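Local coordinates for protein ACDH-11, isoform b (Caenorhabditis elegans, PDB 4Y9J), which is an acyl-CoA dehydrogenase family flavoprotein that binds flavin-adenine dinucleotide and, in this crystal, UCC, at residues S197-Q209 with L235-S249. Numbering follows the deposited sequence. Where two conformers were deposited one is given.
Sequences SDVAGGCDTYAVQ and LARIVDSDGNALEGS. With UCC (S-{(3S,5R,9R)-1-[(2R,3S,4R,5R)-5-(6-amino-9H-purin-9-yl)-4-hydroxy-3-(phosphonooxy)tetrahydrofuran-2-yl]-3,5,9-trihydroxy-8,8-dimethyl-3,5-dioxido-10,14-dioxo-2,4,6-trioxa-11,15-diaza-3lambda~5~,5lambda~5~-diphosphaheptadecan-17-yl} undecanethioate), chain F.
Y206 and A207 pair with R237 and I238 as parallel strands, tied by backbone bonds R237 N to T205 O (2.7 Å), A207 N to R237 O (2.8 Å) and V239 N to A207 O. On one face of this middle-domain sheet, R237 runs extended from CG to NE beside the Y206 ring. Its guanidinium plane is turned 49° from that ring. NE and NH2 grip C203 O side-on, each at 2.9 Å and in the guanidinium plane. NH2 also reaches A200 O (2.9 Å), from above that carbonyl's plane. NH1 turns back to its own segment and binds G248 O and L246 O. A245 CB meets the edge of the Y206 ring at CE2 (3.8 Å). The Y206 hydroxyl makes a very short bond to D204 OD1, while D204 OD2 forms a salt bridge to R5 of a neighbouring subunit. On the other sheet face, A207 CB packs against I238 CG1. Near the ligand, A200 CB lies against S249 N (3.5 Å). S249 OG makes a very short bond to UCC O21, and S197 O accepts from UCC NP2. Five bonds to four backbone carbonyls thus satisfy the buried R237 guanidinium, hold its rotation and tie helix 199-202 and C203 to L246-G248 beside UCC.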
# COMPACT_ATOMS: atom_id res chain seq x y z
N SER B 197 -22.07 -20.88 13.81
CA SER B 197 -23.40 -21.45 13.77
C SER B 197 -23.73 -22.09 15.12
O SER B 197 -24.85 -21.97 15.64
CB SER B 197 -23.47 -22.53 12.69
OG SER B 197 -23.11 -22.01 11.46
N ASP B 198 -22.76 -22.79 15.68
CA ASP B 198 -22.98 -23.63 16.87
C ASP B 198 -22.27 -22.99 18.06
O ASP B 198 -21.10 -23.22 18.27
CB ASP B 198 -22.34 -24.99 16.63
CG ASP B 198 -22.49 -25.90 17.83
OD1 ASP B 198 -23.30 -25.57 18.79
OD2 ASP B 198 -21.80 -26.96 17.80
N VAL B 199 -22.97 -22.14 18.77
CA VAL B 199 -22.37 -21.39 19.87
C VAL B 199 -22.37 -22.25 21.12
O VAL B 199 -21.47 -22.11 21.97
CB VAL B 199 -23.06 -20.01 20.10
CG1 VAL B 199 -24.48 -20.18 20.64
CG2 VAL B 199 -22.24 -19.12 21.03
N ALA B 200 -23.36 -23.18 21.24
CA ALA B 200 -23.37 -24.10 22.34
C ALA B 200 -22.11 -24.93 22.42
O ALA B 200 -21.63 -25.20 23.48
CB ALA B 200 -24.55 -25.06 22.24
N GLY B 201 -21.67 -25.44 21.29
CA GLY B 201 -20.43 -26.24 21.22
C GLY B 201 -19.19 -25.37 21.01
O GLY B 201 -18.08 -25.71 21.42
N GLY B 202 -19.38 -24.22 20.39
CA GLY B 202 -18.24 -23.36 19.99
C GLY B 202 -17.70 -22.42 21.05
O GLY B 202 -16.51 -22.05 21.01
N CYS B 203 -18.57 -21.92 21.92
CA CYS B 203 -18.16 -20.85 22.80
C CYS B 203 -17.27 -21.37 23.91
O CYS B 203 -17.67 -22.22 24.70
CB CYS B 203 -19.38 -20.13 23.39
SG CYS B 203 -18.93 -18.78 24.56
N ASP B 204 -16.06 -20.80 24.00
CA ASP B 204 -15.09 -21.11 25.07
C ASP B 204 -14.61 -19.79 25.74
O ASP B 204 -13.39 -19.64 26.04
CB ASP B 204 -13.89 -21.82 24.44
CG ASP B 204 -13.15 -22.66 25.42
OD1 ASP B 204 -13.80 -23.45 26.17
OD2 ASP B 204 -11.92 -22.59 25.45
N THR B 205 -15.57 -18.88 26.02
CA THR B 205 -15.31 -17.72 26.87
C THR B 205 -15.88 -17.92 28.23
O THR B 205 -17.00 -18.45 28.34
CB THR B 205 -15.87 -16.47 26.20
OG1 THR B 205 -15.18 -16.32 24.96
CG2 THR B 205 -15.69 -15.24 27.04
N TYR B 206 -15.10 -17.54 29.28
CA TYR B 206 -15.41 -17.82 30.66
C TYR B 206 -15.53 -16.50 31.40
O TYR B 206 -14.85 -15.51 31.05
CB TYR B 206 -14.33 -18.73 31.31
CG TYR B 206 -14.34 -20.05 30.62
CD1 TYR B 206 -13.66 -20.23 29.44
CD2 TYR B 206 -15.13 -21.09 31.09
CE1 TYR B 206 -13.72 -21.42 28.73
CE2 TYR B 206 -15.23 -22.28 30.41
CZ TYR B 206 -14.53 -22.44 29.22
OH TYR B 206 -14.56 -23.63 28.54
N ALA B 207 -16.42 -16.49 32.37
CA ALA B 207 -16.74 -15.29 33.16
C ALA B 207 -16.49 -15.58 34.61
O ALA B 207 -17.09 -16.50 35.19
CB ALA B 207 -18.20 -14.91 32.97
N VAL B 208 -15.60 -14.79 35.22
CA VAL B 208 -15.25 -15.00 36.59
C VAL B 208 -15.85 -13.90 37.44
O VAL B 208 -15.58 -12.75 37.22
CB VAL B 208 -13.73 -15.02 36.79
CG1 VAL B 208 -13.40 -15.08 38.27
CG2 VAL B 208 -13.13 -16.22 36.07
N GLN B 209 -16.61 -14.27 38.46
CA GLN B 209 -17.32 -13.27 39.23
C GLN B 209 -16.38 -12.31 39.91
O GLN B 209 -15.47 -12.72 40.60
CB GLN B 209 -18.22 -13.92 40.27
CG GLN B 209 -19.17 -12.94 40.94
CD GLN B 209 -20.00 -13.60 42.04
OE1 GLN B 209 -19.46 -14.32 42.87
NE2 GLN B 209 -21.30 -13.39 42.01
N LEU B 235 -21.70 -13.63 24.92
CA LEU B 235 -22.04 -14.83 25.69
C LEU B 235 -20.77 -15.32 26.30
O LEU B 235 -19.74 -15.20 25.64
CB LEU B 235 -22.52 -15.91 24.75
CG LEU B 235 -23.81 -15.54 24.03
CD1 LEU B 235 -24.13 -16.66 23.03
CD2 LEU B 235 -24.99 -15.33 24.98
N ALA B 236 -20.86 -15.88 27.50
CA ALA B 236 -19.77 -16.53 28.19
C ALA B 236 -20.28 -17.56 29.18
O ALA B 236 -21.45 -17.55 29.53
CB ALA B 236 -18.95 -15.48 28.94
N ARG B 237 -19.38 -18.42 29.64
CA ARG B 237 -19.66 -19.44 30.63
C ARG B 237 -19.21 -19.04 31.99
O ARG B 237 -18.02 -18.80 32.22
CB ARG B 237 -18.94 -20.72 30.27
CG ARG B 237 -19.32 -21.26 28.90
CD ARG B 237 -18.71 -22.64 28.62
NE ARG B 237 -18.94 -22.91 27.22
CZ ARG B 237 -20.06 -23.41 26.71
NH1 ARG B 237 -21.08 -23.81 27.51
NH2 ARG B 237 -20.15 -23.51 25.38
N ILE B 238 -20.16 -19.02 32.93
CA ILE B 238 -19.89 -18.55 34.24
C ILE B 238 -19.16 -19.67 34.94
O ILE B 238 -19.50 -20.85 34.75
CB ILE B 238 -21.20 -18.15 34.98
CG1 ILE B 238 -21.69 -16.83 34.35
CG2 ILE B 238 -20.92 -18.06 36.47
CD1 ILE B 238 -22.80 -16.16 35.12
N VAL B 239 -18.10 -19.30 35.65
CA VAL B 239 -17.28 -20.25 36.40
C VAL B 239 -17.80 -20.30 37.84
O VAL B 239 -17.92 -19.28 38.49
CB VAL B 239 -15.81 -19.76 36.44
CG1 VAL B 239 -14.95 -20.74 37.23
CG2 VAL B 239 -15.25 -19.55 35.04
N ASP B 240 -18.10 -21.50 38.34
CA ASP B 240 -18.61 -21.63 39.70
C ASP B 240 -17.47 -21.55 40.75
O ASP B 240 -16.30 -21.44 40.40
CB ASP B 240 -19.44 -22.91 39.83
CG ASP B 240 -18.63 -24.15 39.66
OD1 ASP B 240 -17.45 -24.18 40.04
OD2 ASP B 240 -19.17 -25.12 39.15
N SER B 241 -17.82 -21.60 42.03
CA SER B 241 -16.84 -21.49 43.12
C SER B 241 -15.86 -22.69 43.20
O SER B 241 -14.93 -22.68 43.98
CB SER B 241 -17.58 -21.34 44.44
OG SER B 241 -18.34 -22.52 44.65
N ASP B 242 -16.08 -23.74 42.42
CA ASP B 242 -15.11 -24.85 42.35
C ASP B 242 -14.17 -24.70 41.16
O ASP B 242 -13.27 -25.51 40.96
CB ASP B 242 -15.84 -26.17 42.20
CG ASP B 242 -16.64 -26.53 43.42
OD1 ASP B 242 -16.07 -26.64 44.53
OD2 ASP B 242 -17.85 -26.76 43.26
N GLY B 243 -14.41 -23.69 40.32
CA GLY B 243 -13.55 -23.45 39.18
C GLY B 243 -13.99 -24.16 37.93
O GLY B 243 -13.18 -24.29 36.99
N ASN B 244 -15.25 -24.63 37.92
CA ASN B 244 -15.82 -25.40 36.80
C ASN B 244 -16.87 -24.56 36.06
O ASN B 244 -17.36 -23.56 36.56
CB ASN B 244 -16.46 -26.71 37.30
CG ASN B 244 -15.47 -27.66 37.99
OD1 ASN B 244 -14.29 -27.76 37.64
ND2 ASN B 244 -15.96 -28.38 38.97
N ALA B 245 -17.24 -25.03 34.87
CA ALA B 245 -18.27 -24.42 34.08
C ALA B 245 -19.12 -25.53 33.41
O ALA B 245 -18.73 -26.70 33.44
CB ALA B 245 -17.63 -23.50 33.04
N LEU B 246 -20.28 -25.18 32.88
CA LEU B 246 -21.14 -26.15 32.20
C LEU B 246 -20.86 -26.14 30.69
O LEU B 246 -20.83 -25.08 30.08
CB LEU B 246 -22.61 -25.79 32.39
CG LEU B 246 -23.59 -26.60 33.24
CD1 LEU B 246 -23.63 -26.15 34.69
CD2 LEU B 246 -24.98 -26.51 32.61
N GLU B 247 -20.72 -27.32 30.08
CA GLU B 247 -20.73 -27.38 28.62
C GLU B 247 -22.11 -27.14 28.06
O GLU B 247 -23.08 -27.25 28.77
CB GLU B 247 -20.29 -28.75 28.14
CG GLU B 247 -18.83 -29.04 28.45
CD GLU B 247 -18.31 -30.21 27.65
OE1 GLU B 247 -18.85 -31.33 27.83
OE2 GLU B 247 -17.36 -29.97 26.85
N GLY B 248 -22.19 -26.87 26.77
CA GLY B 248 -23.44 -26.81 26.04
C GLY B 248 -24.19 -25.51 26.19
O GLY B 248 -23.71 -24.58 26.82
N SER B 249 -25.39 -25.45 25.61
CA SER B 249 -26.19 -24.21 25.60
C SER B 249 -26.48 -23.75 27.00
O SER B 249 -26.46 -22.58 27.30
CB SER B 249 -27.53 -24.42 24.87
OG SER B 249 -28.17 -23.19 24.65
OA1 UCC F . -22.91 -12.60 12.33
CA1 UCC F . -23.00 -11.72 13.27
CA2 UCC F . -22.86 -10.19 13.18
CA3 UCC F . -22.96 -9.52 11.84
CA4 UCC F . -23.79 -8.20 11.91
CA5 UCC F . -25.10 -8.38 11.14
CA6 UCC F . -25.42 -7.18 10.31
CA7 UCC F . -26.72 -7.36 9.55
CA8 UCC F . -26.82 -5.98 9.03
CA9 UCC F . -27.13 -5.74 7.65
C10 UCC F . -26.05 -5.12 6.89
C11 UCC F . -25.75 -6.19 5.85
S UCC F . -23.25 -12.05 14.89
CP1 UCC F . -23.35 -13.87 15.11
CP2 UCC F . -24.48 -14.54 14.39
NP1 UCC F . -24.68 -15.93 14.83
CP3 UCC F . -25.82 -16.53 14.48
OP1 UCC F . -26.66 -16.03 13.72
CP4 UCC F . -26.12 -17.86 15.13
CP5 UCC F . -26.46 -18.89 14.04
NP2 UCC F . -26.91 -20.05 14.79
CP6 UCC F . -28.14 -20.22 15.27
OP2 UCC F . -29.07 -19.46 15.02
CP8 UCC F . -28.35 -21.50 16.04
OP3 UCC F . -29.60 -22.11 15.60
CPB UCC F . -28.57 -21.36 17.53
CP7 UCC F . -29.50 -20.26 18.05
CP9 UCC F . -27.26 -20.55 17.93
CPA UCC F . -28.19 -22.61 18.35
O7 UCC F . -28.37 -22.34 19.76
P2 UCC F . -28.57 -23.57 20.80
O21 UCC F . -28.68 -23.04 22.22
O22 UCC F . -27.57 -24.66 20.37
O6 UCC F . -30.00 -24.13 20.28
P1 UCC F . -31.39 -24.21 21.07
O11 UCC F . -31.31 -25.07 22.32
O12 UCC F . -32.35 -24.58 19.98
O5' UCC F . -31.58 -22.61 21.47
C5' UCC F . -31.65 -22.21 22.86
C4' UCC F . -32.90 -21.37 23.15
C3' UCC F . -34.18 -22.15 22.85
O3' UCC F . -35.13 -21.65 23.77
P3 UCC F . -35.76 -22.55 24.90
O33 UCC F . -36.61 -21.55 25.66
O32 UCC F . -34.59 -22.95 25.76
O31 UCC F . -36.50 -23.67 24.12
C2' UCC F . -34.60 -21.75 21.44
O2' UCC F . -36.00 -21.72 21.21
O4' UCC F . -32.93 -20.21 22.29
C1' UCC F . -34.08 -20.30 21.47
N9 UCC F . -33.83 -19.70 20.15
C4 UCC F . -34.61 -18.75 19.65
N3 UCC F . -35.69 -18.05 20.09
C8 UCC F . -32.86 -20.04 19.28
N7 UCC F . -32.97 -19.27 18.18
C5 UCC F . -34.03 -18.44 18.35
C6 UCC F . -34.67 -17.33 17.59
N6 UCC F . -34.17 -17.00 16.37
N1 UCC F . -35.79 -16.75 18.12
C2 UCC F . -36.26 -17.11 19.33
O HOH W 1 -20.01 -26.96 24.93
O HOH W 2 -16.67 -17.11 39.23